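Local atomic coordinates of uncharacterized protein (Acinetobacter baumannii, PDB entry 4PAR), a protein that probably cuts DNA containing 5-hydroxymethylcytosine, joining a Vsr-endonuclease-like nuclease domain to an SRA-like domain that would recognise the modified base. Residues Asp39-Phe44 with Ser161-Trp166; His215-Asp220 with Gln312-Lys317; Thr244-Ser249 with Gly301-Arg306. The protein carries 3 engineered substitutions. One frame throughout, in Å; residues are numbered along the deposited sequence.

Contact 1 of 3, residues Asp39-Phe44 with Ser161-Trp166; sequences DFTLKF and STFKEW
Between Thr41 and Trp166 the backbones of two loops come within 4.8 Å, CA to CA, and are joined there by one weak hydrogen bond, Trp166 N to Thr41 O, at an N-H...O angle of 132°. On one side the chain makes an Asx turn at Asp39 between helix 26-37 and strand 45-51 of the nuclease-like domain; on the other it leaves helix 136-159 through a Schellman motif at Ser161 and runs on toward helix 168-171. The Asx turn rests on the bond from Thr41 N to Asp39 OD1, 2.9 Å long; Thr41 OG1 approaches the same oxygen in a short contact whose exact length is doubtful. Asp39 OD2 forms a salt bridge with Lys154 of helix 136-159, so a single carboxylate ties the turn to that helix as well. Trp166 supplies the largest side chain of the interface. Its CG is anti to the backbone N (chi1 176°), pointing the side chain toward the first loop; Lys43 CB lies over one face of the indole, 3.6 Å from the centroid of the five-membered ring, in a CH-pi contact. The extended lysine crosses the indole at about a right angle, and Lys43 CD comes 3.6 Å from Trp166 NE1. Near the plane of the same indole, Phe40 O faces the ring edge at CE3. Tyr12 of helix 7-16 meets the indole too. Farther back along the second loop, Phe163 meets the turn through CZ, its side chain crossing those of Thr41 and Leu42 at about a right angle: CZ lies 4.0 Å from Leu42 CD1 and 3.9 Å from Thr41 OG1.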
loop_
_atom_site.group_PDB
_atom_site.type_symbol
_atom_site.label_atom_id
_atom_site.label_comp_id
_atom_site.label_asym_id
_atom_site.label_seq_id
_atom_site.Cartn_x
_atom_site.Cartn_y
_atom_site.Cartn_z
ATOM N N ASP F 39 -13.157 32.115 10.082
ATOM C CA ASP F 39 -13.234 32.862 8.829
ATOM C C ASP F 39 -12.709 31.971 7.713
ATOM O O ASP F 39 -11.514 31.675 7.657
ATOM C CB ASP F 39 -12.426 34.159 8.900
ATOM C CG ASP F 39 -12.563 35.014 7.641
ATOM O OD1 ASP F 39 -13.082 34.524 6.614
ATOM O OD2 ASP F 39 -12.140 36.189 7.680
ATOM N N PHE F 40 -13.596 31.543 6.824
ATOM C CA PHE F 40 -13.199 30.618 5.772
ATOM C C PHE F 40 -12.884 31.301 4.444
ATOM O O PHE F 40 -12.609 30.640 3.446
ATOM C CB PHE F 40 -14.265 29.541 5.614
ATOM C CG PHE F 40 -14.324 28.611 6.788
ATOM C CD1 PHE F 40 -15.141 28.892 7.870
ATOM C CD2 PHE F 40 -13.515 27.488 6.837
ATOM C CE1 PHE F 40 -15.177 28.051 8.964
ATOM C CE2 PHE F 40 -13.546 26.645 7.926
ATOM C CZ PHE F 40 -14.378 26.927 8.991
ATOM N N THR F 41 -12.903 32.629 4.437
ATOM C CA THR F 41 -12.290 33.354 3.332
ATOM C C THR F 41 -10.773 33.183 3.435
ATOM O O THR F 41 -10.032 33.509 2.507
ATOM C CB THR F 41 -12.655 34.851 3.337
ATOM O OG1 THR F 41 -12.122 35.476 4.511
ATOM C CG2 THR F 41 -14.166 35.032 3.307
ATOM N N LEU F 42 -10.330 32.661 4.576
ATOM C CA LEU F 42 -8.922 32.370 4.819
ATOM C C LEU F 42 -8.594 30.910 4.534
ATOM O O LEU F 42 -9.040 30.019 5.250
ATOM C CB LEU F 42 -8.554 32.699 6.266
ATOM C CG LEU F 42 -7.955 34.070 6.573
ATOM C CD1 LEU F 42 -8.764 35.185 5.933
ATOM C CD2 LEU F 42 -7.881 34.258 8.076
ATOM N N LYS F 43 -7.805 30.662 3.497
ATOM C CA LYS F 43 -7.365 29.304 3.212
ATOM C C LYS F 43 -6.336 28.903 4.252
ATOM O O LYS F 43 -5.565 29.742 4.718
ATOM C CB LYS F 43 -6.785 29.192 1.797
ATOM C CG LYS F 43 -6.377 27.781 1.400
ATOM C CD LYS F 43 -5.907 27.706 -0.047
ATOM C CE LYS F 43 -5.437 26.300 -0.400
ATOM N NZ LYS F 43 -4.996 26.181 -1.819
ATOM N N PHE F 44 -6.336 27.630 4.636
ATOM C CA PHE F 44 -5.343 27.140 5.586
ATOM C C PHE F 44 -4.868 25.737 5.224
ATOM O O PHE F 44 -5.577 24.978 4.556
ATOM C CB PHE F 44 -5.894 27.163 7.014
ATOM C CG PHE F 44 -7.028 26.203 7.250
ATOM C CD1 PHE F 44 -6.780 24.885 7.601
ATOM C CD2 PHE F 44 -8.335 26.624 7.145
ATOM C CE1 PHE F 44 -7.811 24.011 7.818
ATOM C CE2 PHE F 44 -9.372 25.747 7.363
ATOM C CZ PHE F 44 -9.110 24.441 7.700
ATOM N N SER F 161 -6.065 46.546 -0.188
ATOM C CA SER F 161 -6.731 46.008 -1.372
ATOM C C SER F 161 -5.900 44.928 -2.064
ATOM O O SER F 161 -6.051 44.689 -3.263
ATOM C CB SER F 161 -7.059 47.136 -2.356
ATOM O OG SER F 161 -7.766 48.179 -1.709
ATOM N N THR F 162 -5.022 44.282 -1.302
ATOM C CA THR F 162 -4.209 43.187 -1.820
ATOM C C THR F 162 -4.805 41.821 -1.484
ATOM O O THR F 162 -4.257 40.791 -1.876
ATOM C CB THR F 162 -2.765 43.241 -1.272
ATOM O OG1 THR F 162 -2.766 42.919 0.124
ATOM C CG2 THR F 162 -2.162 44.621 -1.476
ATOM N N PHE F 163 -5.921 41.813 -0.760
ATOM C CA PHE F 163 -6.505 40.564 -0.272
ATOM C C PHE F 163 -7.477 39.936 -1.264
ATOM O O PHE F 163 -8.410 40.588 -1.738
ATOM C CB PHE F 163 -7.216 40.790 1.064
ATOM C CG PHE F 163 -7.922 39.570 1.593
ATOM C CD1 PHE F 163 -7.220 38.582 2.263
ATOM C CD2 PHE F 163 -9.290 39.416 1.428
ATOM C CE1 PHE F 163 -7.865 37.461 2.754
ATOM C CE2 PHE F 163 -9.941 38.297 1.918
ATOM C CZ PHE F 163 -9.228 37.318 2.581
ATOM N N LYS F 164 -7.253 38.660 -1.559
ATOM C CA LYS F 164 -8.107 37.904 -2.464
ATOM C C LYS F 164 -8.781 36.765 -1.713
ATOM O O LYS F 164 -8.117 35.826 -1.271
ATOM C CB LYS F 164 -7.290 37.364 -3.643
ATOM C CG LYS F 164 -6.890 38.430 -4.661
ATOM C CD LYS F 164 -5.776 37.955 -5.585
ATOM C CE LYS F 164 -4.415 38.077 -4.913
ATOM N NZ LYS F 164 -4.083 39.494 -4.587
ATOM N N GLU F 165 -10.101 36.846 -1.564
ATOM C CA GLU F 165 -10.821 35.856 -0.772
ATOM C C GLU F 165 -10.737 34.482 -1.423
ATOM O O GLU F 165 -10.527 34.357 -2.628
ATOM C CB GLU F 165 -12.281 36.267 -0.567
ATOM C CG GLU F 165 -13.125 36.296 -1.821
ATOM C CD GLU F 165 -14.562 36.681 -1.523
ATOM O OE1 GLU F 165 -14.898 36.842 -0.329
ATOM O OE2 GLU F 165 -15.353 36.826 -2.479
ATOM N N TRP F 166 -10.893 33.452 -0.606
ATOM C CA TRP F 166 -10.639 32.085 -1.029
ATOM C C TRP F 166 -11.870 31.421 -1.642
ATOM O O TRP F 166 -12.965 31.484 -1.080
ATOM C CB TRP F 166 -10.135 31.288 0.171
ATOM C CG TRP F 166 -9.914 29.840 -0.077
ATOM C CD1 TRP F 166 -9.413 29.259 -1.206
ATOM C CD2 TRP F 166 -10.186 28.775 0.838
ATOM N NE1 TRP F 166 -9.357 27.893 -1.048
ATOM C CE2 TRP F 166 -9.828 27.573 0.200
ATOM C CE3 TRP F 166 -10.697 28.724 2.136
ATOM C CZ2 TRP F 166 -9.963 26.337 0.818
ATOM C CZ3 TRP F 166 -10.828 27.500 2.747
ATOM C CH2 TRP F 166 -10.465 26.321 2.089
#

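Contact 2 of 3, residues His215-Asp220 with Gln312-Lys317; sequences HPYKKD and QTYSPK
Tyr314 and Lys317, three residues apart in the segment that follows strand 302-312, take Tyr217 between them, one on each face of its ring. Tyr314 comes first along the chain. Its ring runs nearly parallel to that of Tyr217, with planes 9° apart but slid so far that the rings barely overlap. The slide leaves Tyr217 CB above the centre of the Tyr314 ring, 4.2 Å from the centroid, in a CH-pi contact. In return Tyr314 CB packs 4.0 Å from Tyr217 CD2. Tyr314 also meets His215, whose NE2 approaches Tyr314 CE2 at 3.7 Å with the two ring planes tilted obliquely at 47°. The three rings form an aromatic cluster on the surface of the SRA-like domain, bringing the turn between strands 212-214 and 221-224 against the C-terminal tail. His215 ND1 is hydrogen-bonded to Thr221 OG1 at the far end of that turn, which fixes the side of the imidazole not used for Tyr314. Next in the tail, Ser315 directs its carbonyl O obliquely toward the Tyr217 ring, and Pro316 carries the chain around the phenol end. Lys317 then doubles back: its side chain, extended beyond CG, slides past Tyr217 in the opposite direction, with CG 3.3 Å from Tyr217 OH and CD 3.6 Å from Tyr217 CZ. Its ammonium ends over the centre of the ring in a cation-pi interaction, NZ standing 4.2 Å from the Tyr217 centroid and 8° off the normal, with Pro216 O 3.5 Å from NZ.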
loop_
_atom_site.group_PDB
_atom_site.type_symbol
_atom_site.label_atom_id
_atom_site.label_comp_id
_atom_site.label_asym_id
_atom_site.label_seq_id
_atom_site.Cartn_x
_atom_site.Cartn_y
_atom_site.Cartn_z
ATOM N N HIS F 215 6.417 28.816 -25.131
ATOM C CA HIS F 215 5.491 29.916 -24.873
ATOM C C HIS F 215 4.946 30.478 -26.182
ATOM O O HIS F 215 5.715 30.920 -27.037
ATOM C CB HIS F 215 6.181 31.023 -24.071
ATOM C CG HIS F 215 5.267 32.125 -23.636
ATOM N ND1 HIS F 215 5.690 33.174 -22.847
ATOM C CD2 HIS F 215 3.950 32.349 -23.873
ATOM C CE1 HIS F 215 4.681 33.992 -22.620
ATOM N NE2 HIS F 215 3.611 33.513 -23.233
ATOM N N PRO F 216 3.615 30.455 -26.348
ATOM C CA PRO F 216 2.987 30.950 -27.577
ATOM C C PRO F 216 3.262 32.426 -27.890
ATOM O O PRO F 216 3.603 32.754 -29.031
ATOM C CB PRO F 216 1.495 30.735 -27.306
ATOM C CG PRO F 216 1.449 29.600 -26.358
ATOM C CD PRO F 216 2.643 29.781 -25.470
ATOM N N TYR F 217 3.115 33.300 -26.898
ATOM C CA TYR F 217 3.148 34.738 -27.157
ATOM C C TYR F 217 4.499 35.403 -26.904
ATOM O O TYR F 217 4.660 36.594 -27.164
ATOM C CB TYR F 217 2.067 35.432 -26.327
ATOM C CG TYR F 217 0.672 35.180 -26.851
ATOM C CD1 TYR F 217 0.022 36.127 -27.635
ATOM C CD2 TYR F 217 0.011 33.988 -26.580
ATOM C CE1 TYR F 217 -1.249 35.898 -28.125
ATOM C CE2 TYR F 217 -1.262 33.751 -27.066
ATOM C CZ TYR F 217 -1.886 34.710 -27.838
ATOM O OH TYR F 217 -3.153 34.478 -28.324
ATOM N N LYS F 218 5.464 34.638 -26.405
ATOM C CA LYS F 218 6.819 35.148 -26.201
ATOM C C LYS F 218 7.850 34.089 -26.594
ATOM O O LYS F 218 7.801 32.962 -26.102
ATOM C CB LYS F 218 7.022 35.583 -24.743
ATOM C CG LYS F 218 6.209 36.806 -24.322
ATOM C CD LYS F 218 6.631 38.045 -25.103
ATOM C CE LYS F 218 5.749 39.242 -24.783
ATOM N NZ LYS F 218 6.171 40.450 -25.545
ATOM N N LYS F 219 8.785 34.451 -27.470
ATOM C CA LYS F 219 9.738 33.474 -27.998
ATOM C C LYS F 219 11.040 33.413 -27.195
ATOM O O LYS F 219 11.915 32.596 -27.487
ATOM C CB LYS F 219 10.050 33.769 -29.471
ATOM C CG LYS F 219 10.904 35.005 -29.714
ATOM C CD LYS F 219 11.338 35.091 -31.170
ATOM C CE LYS F 219 12.224 36.302 -31.421
ATOM N NZ LYS F 219 12.662 36.393 -32.847
ATOM N N ASP F 220 11.174 34.282 -26.198
ATOM C CA ASP F 220 12.338 34.249 -25.313
ATOM C C ASP F 220 12.060 33.515 -23.996
ATOM O O ASP F 220 12.953 33.377 -23.158
ATOM C CB ASP F 220 12.827 35.671 -25.023
ATOM C CG ASP F 220 11.788 36.514 -24.309
ATOM O OD1 ASP F 220 10.580 36.268 -24.510
ATOM O OD2 ASP F 220 12.179 37.422 -23.548
ATOM N N GLN F 312 2.229 37.584 -16.492
ATOM C CA GLN F 312 0.956 37.875 -17.139
ATOM C C GLN F 312 0.444 36.656 -17.907
ATOM O O GLN F 312 1.231 35.841 -18.386
ATOM C CB GLN F 312 1.091 39.088 -18.067
ATOM C CG GLN F 312 2.291 39.042 -19.005
ATOM C CD GLN F 312 2.452 40.319 -19.815
ATOM O OE1 GLN F 312 1.726 41.293 -19.614
ATOM N NE2 GLN F 312 3.409 40.318 -20.740
ATOM N N THR F 313 -0.877 36.523 -18.002
ATOM C CA THR F 313 -1.482 35.394 -18.703
ATOM C C THR F 313 -2.026 35.804 -20.069
ATOM O O THR F 313 -2.022 36.985 -20.415
ATOM C CB THR F 313 -2.621 34.776 -17.877
ATOM O OG1 THR F 313 -3.684 35.726 -17.746
ATOM C CG2 THR F 313 -2.122 34.396 -16.494
ATOM N N TYR F 314 -2.517 34.831 -20.833
ATOM C CA TYR F 314 -3.004 35.098 -22.185
ATOM C C TYR F 314 -4.143 34.162 -22.596
ATOM O O TYR F 314 -4.141 32.981 -22.257
ATOM C CB TYR F 314 -1.857 34.981 -23.197
ATOM C CG TYR F 314 -0.693 35.922 -22.946
ATOM C CD1 TYR F 314 -0.741 37.246 -23.368
ATOM C CD2 TYR F 314 0.453 35.484 -22.292
ATOM C CE1 TYR F 314 0.320 38.108 -23.141
ATOM C CE2 TYR F 314 1.518 36.339 -22.061
ATOM C CZ TYR F 314 1.446 37.648 -22.487
ATOM O OH TYR F 314 2.505 38.499 -22.260
ATOM N N SER F 315 -5.106 34.696 -23.341
ATOM C CA SER F 315 -6.233 33.911 -23.841
ATOM C C SER F 315 -5.770 32.876 -24.869
ATOM O O SER F 315 -4.723 33.057 -25.492
ATOM C CB SER F 315 -7.289 34.836 -24.455
ATOM O OG SER F 315 -7.782 35.757 -23.497
ATOM N N PRO F 316 -6.543 31.785 -25.042
ATOM C CA PRO F 316 -6.248 30.751 -26.045
ATOM C C PRO F 316 -5.996 31.317 -27.443
ATOM O O PRO F 316 -6.627 32.298 -27.837
ATOM C CB PRO F 316 -7.509 29.887 -26.027
ATOM C CG PRO F 316 -7.989 29.991 -24.624
ATOM C CD PRO F 316 -7.688 31.405 -24.193
ATOM N N LYS F 317 -5.077 30.695 -28.179
ATOM C CA LYS F 317 -4.629 31.222 -29.465
ATOM C C LYS F 317 -5.124 30.379 -30.639
ATOM O O LYS F 317 -4.874 29.176 -30.700
ATOM C CB LYS F 317 -3.099 31.308 -29.487
ATOM C CG LYS F 317 -2.517 32.143 -30.617
ATOM C CD LYS F 317 -1.026 32.371 -30.406
ATOM C CE LYS F 317 -0.470 33.387 -31.392
ATOM N NZ LYS F 317 0.936 33.764 -31.070
#

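Contact 3 of 3, residues Thr244-Ser249 with Gly301-Arg306; sequences TITEKS and GAVWKR
Strands 244-247 and 302-306 pair antiparallel in the mixed sheet of the SRA-like domain, a largely buried contact, their axes 4.7 Å apart at closest approach. Ile245 and Trp304 form a hydrogen-bonded pair through two nearly straight bonds, Ile245 N to Trp304 O and Trp304 N to Ile245 O, each 2.9 Å long. Glu247 and Ala302 form the next such pair; Glu247 N to Ala302 O is sound, but the returning bond is weak. Between them Thr246 faces Val303 as a non-hydrogen-bonded pair, its CG2 4.2 Å from Val303 CG2. On the other face of the sheet, the Trp304 indole lies with its edge toward Ile245 O and Glu247 CB. Glu247 CG is anti to the backbone N (chi1 -176°) and the chain beyond is extended; OE1 lies 3.4 Å from Trp304 NE1 in a weak hydrogen bond. The stronger partner of this buried carboxylate is Arg269, whose salt bridge to OE1 would favour its ionised form. Strand 236-238 flanks 244-247 on one side, and strand 283-295 flanks 302-312 on the other. Trp262 of helix 252-264 packs on Glu247 and Ala302, while Tyr291 of strand 283-295 touches Ile245 and Trp304.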
loop_
_atom_site.group_PDB
_atom_site.type_symbol
_atom_site.label_atom_id
_atom_site.label_comp_id
_atom_site.label_asym_id
_atom_site.label_seq_id
_atom_site.Cartn_x
_atom_site.Cartn_y
_atom_site.Cartn_z
ATOM N N THR F 244 17.313 30.648 -6.625
ATOM C CA THR F 244 18.151 30.040 -7.654
ATOM C C THR F 244 17.885 28.550 -7.831
ATOM O O THR F 244 17.884 27.786 -6.867
ATOM C CB THR F 244 19.658 30.242 -7.348
ATOM O OG1 THR F 244 20.301 28.967 -7.215
ATOM C CG2 THR F 244 19.855 31.046 -6.067
ATOM N N ILE F 245 17.671 28.151 -9.079
ATOM C CA ILE F 245 17.448 26.757 -9.436
ATOM C C ILE F 245 18.603 26.210 -10.268
ATOM O O ILE F 245 18.962 26.792 -11.286
ATOM C CB ILE F 245 16.147 26.595 -10.226
ATOM C CG1 ILE F 245 14.949 26.959 -9.349
ATOM C CG2 ILE F 245 16.028 25.179 -10.775
ATOM C CD1 ILE F 245 13.606 26.791 -10.036
ATOM N N THR F 246 19.186 25.092 -9.844
ATOM C CA THR F 246 20.266 24.478 -10.613
ATOM C C THR F 246 19.777 23.260 -11.391
ATOM O O THR F 246 19.127 22.365 -10.830
ATOM C CB THR F 246 21.449 24.051 -9.717
ATOM O OG1 THR F 246 21.106 22.867 -8.984
ATOM C CG2 THR F 246 21.823 25.165 -8.748
ATOM N N GLU F 247 20.091 23.247 -12.686
ATOM C CA GLU F 247 19.764 22.132 -13.572
ATOM C C GLU F 247 21.016 21.396 -14.053
ATOM O O GLU F 247 22.012 22.015 -14.452
ATOM C CB GLU F 247 18.953 22.613 -14.780
ATOM C CG GLU F 247 18.501 21.470 -15.691
ATOM C CD GLU F 247 17.617 21.924 -16.842
ATOM O OE1 GLU F 247 17.512 23.149 -17.076
ATOM O OE2 GLU F 247 17.026 21.050 -17.513
ATOM N N LYS F 248 20.931 20.067 -14.007
ATOM C CA LYS F 248 22.002 19.157 -14.385
ATOM C C LYS F 248 21.348 17.926 -15.005
ATOM O O LYS F 248 20.153 17.942 -15.282
ATOM C CB LYS F 248 22.858 18.781 -13.167
ATOM C CG LYS F 248 24.183 18.122 -13.504
ATOM C CD LYS F 248 24.804 17.405 -12.305
ATOM C CE LYS F 248 26.125 16.734 -12.699
ATOM N NZ LYS F 248 27.037 16.435 -11.555
ATOM N N SER F 249 22.126 16.872 -15.228
ATOM C CA SER F 249 21.596 15.584 -15.658
ATOM C C SER F 249 22.496 14.458 -15.164
ATOM O O SER F 249 23.644 14.693 -14.789
ATOM C CB SER F 249 21.458 15.523 -17.179
ATOM O OG SER F 249 21.130 14.216 -17.610
ATOM N N GLY F 301 26.164 23.100 -13.272
ATOM C CA GLY F 301 25.759 23.275 -14.658
ATOM C C GLY F 301 24.887 24.490 -14.878
ATOM O O GLY F 301 25.305 25.612 -14.602
ATOM N N ALA F 302 23.680 24.263 -15.388
ATOM C CA ALA F 302 22.742 25.356 -15.635
ATOM C C ALA F 302 22.270 25.997 -14.331
ATOM O O ALA F 302 21.990 25.306 -13.354
ATOM C CB ALA F 302 21.547 24.857 -16.434
ATOM N N VAL F 303 22.176 27.322 -14.322
ATOM C CA VAL F 303 21.716 28.047 -13.146
ATOM C C VAL F 303 20.700 29.104 -13.554
ATOM O O VAL F 303 20.964 29.934 -14.419
ATOM C CB VAL F 303 22.888 28.704 -12.388
ATOM C CG1 VAL F 303 22.386 29.809 -11.467
ATOM C CG2 VAL F 303 23.656 27.656 -11.597
ATOM N N TRP F 304 19.533 29.059 -12.926
ATOM C CA TRP F 304 18.440 29.964 -13.239
ATOM C C TRP F 304 18.133 30.833 -12.026
ATOM O O TRP F 304 17.753 30.323 -10.977
ATOM C CB TRP F 304 17.194 29.177 -13.666
ATOM C CG TRP F 304 17.458 28.168 -14.756
ATOM C CD1 TRP F 304 17.967 26.908 -14.603
ATOM C CD2 TRP F 304 17.227 28.338 -16.162
ATOM N NE1 TRP F 304 18.069 26.287 -15.825
ATOM C CE2 TRP F 304 17.621 27.142 -16.797
ATOM C CE3 TRP F 304 16.725 29.384 -16.943
ATOM C CZ2 TRP F 304 17.529 26.966 -18.177
ATOM C CZ3 TRP F 304 16.635 29.205 -18.312
ATOM C CH2 TRP F 304 17.037 28.007 -18.915
ATOM N N LYS F 305 18.320 32.141 -12.171
ATOM C CA LYS F 305 18.031 33.091 -11.102
ATOM C C LYS F 305 16.616 33.632 -11.285
ATOM O O LYS F 305 16.169 33.811 -12.416
ATOM C CB LYS F 305 19.057 34.230 -11.099
ATOM C CG LYS F 305 18.843 35.294 -10.027
ATOM C CD LYS F 305 19.840 36.434 -10.179
ATOM C CE LYS F 305 19.564 37.550 -9.184
ATOM N NZ LYS F 305 18.240 38.191 -9.414
ATOM N N ARG F 306 15.911 33.894 -10.187
ATOM C CA ARG F 306 14.523 34.341 -10.291
ATOM C C ARG F 306 14.434 35.863 -10.346
ATOM O O ARG F 306 14.690 36.554 -9.357
ATOM C CB ARG F 306 13.697 33.818 -9.113
ATOM C CG ARG F 306 12.232 34.212 -9.175
ATOM C CD ARG F 306 11.467 33.682 -7.978
ATOM N NE ARG F 306 11.774 34.416 -6.755
ATOM C CZ ARG F 306 11.369 34.044 -5.544
ATOM N NH1 ARG F 306 10.648 32.941 -5.398
ATOM N NH2 ARG F 306 11.689 34.770 -4.481
#

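In the fold
From the N terminus, contact 1 opens first and closes 117 residues later, joining the loops after helices 26-37 and 136-159, so the central sheet of the nuclease-like domain lies within its span. Farther along, in the SRA-like domain, contact 2 opens at 215-220. Contact 3 opens and closes within that span, pairing two strands of one sheet: 244-249 meets 301-306 before strand 302-312 ends and the loop after it completes contact 2, which joins the 215-220 loop to the C-terminal tail. Strand 302-312 thus leads from contact 3 to contact 2, their centres about 23 Å apart. Contact 1 lies across the chain's centre from contact 3, their centres about 34 Å apart.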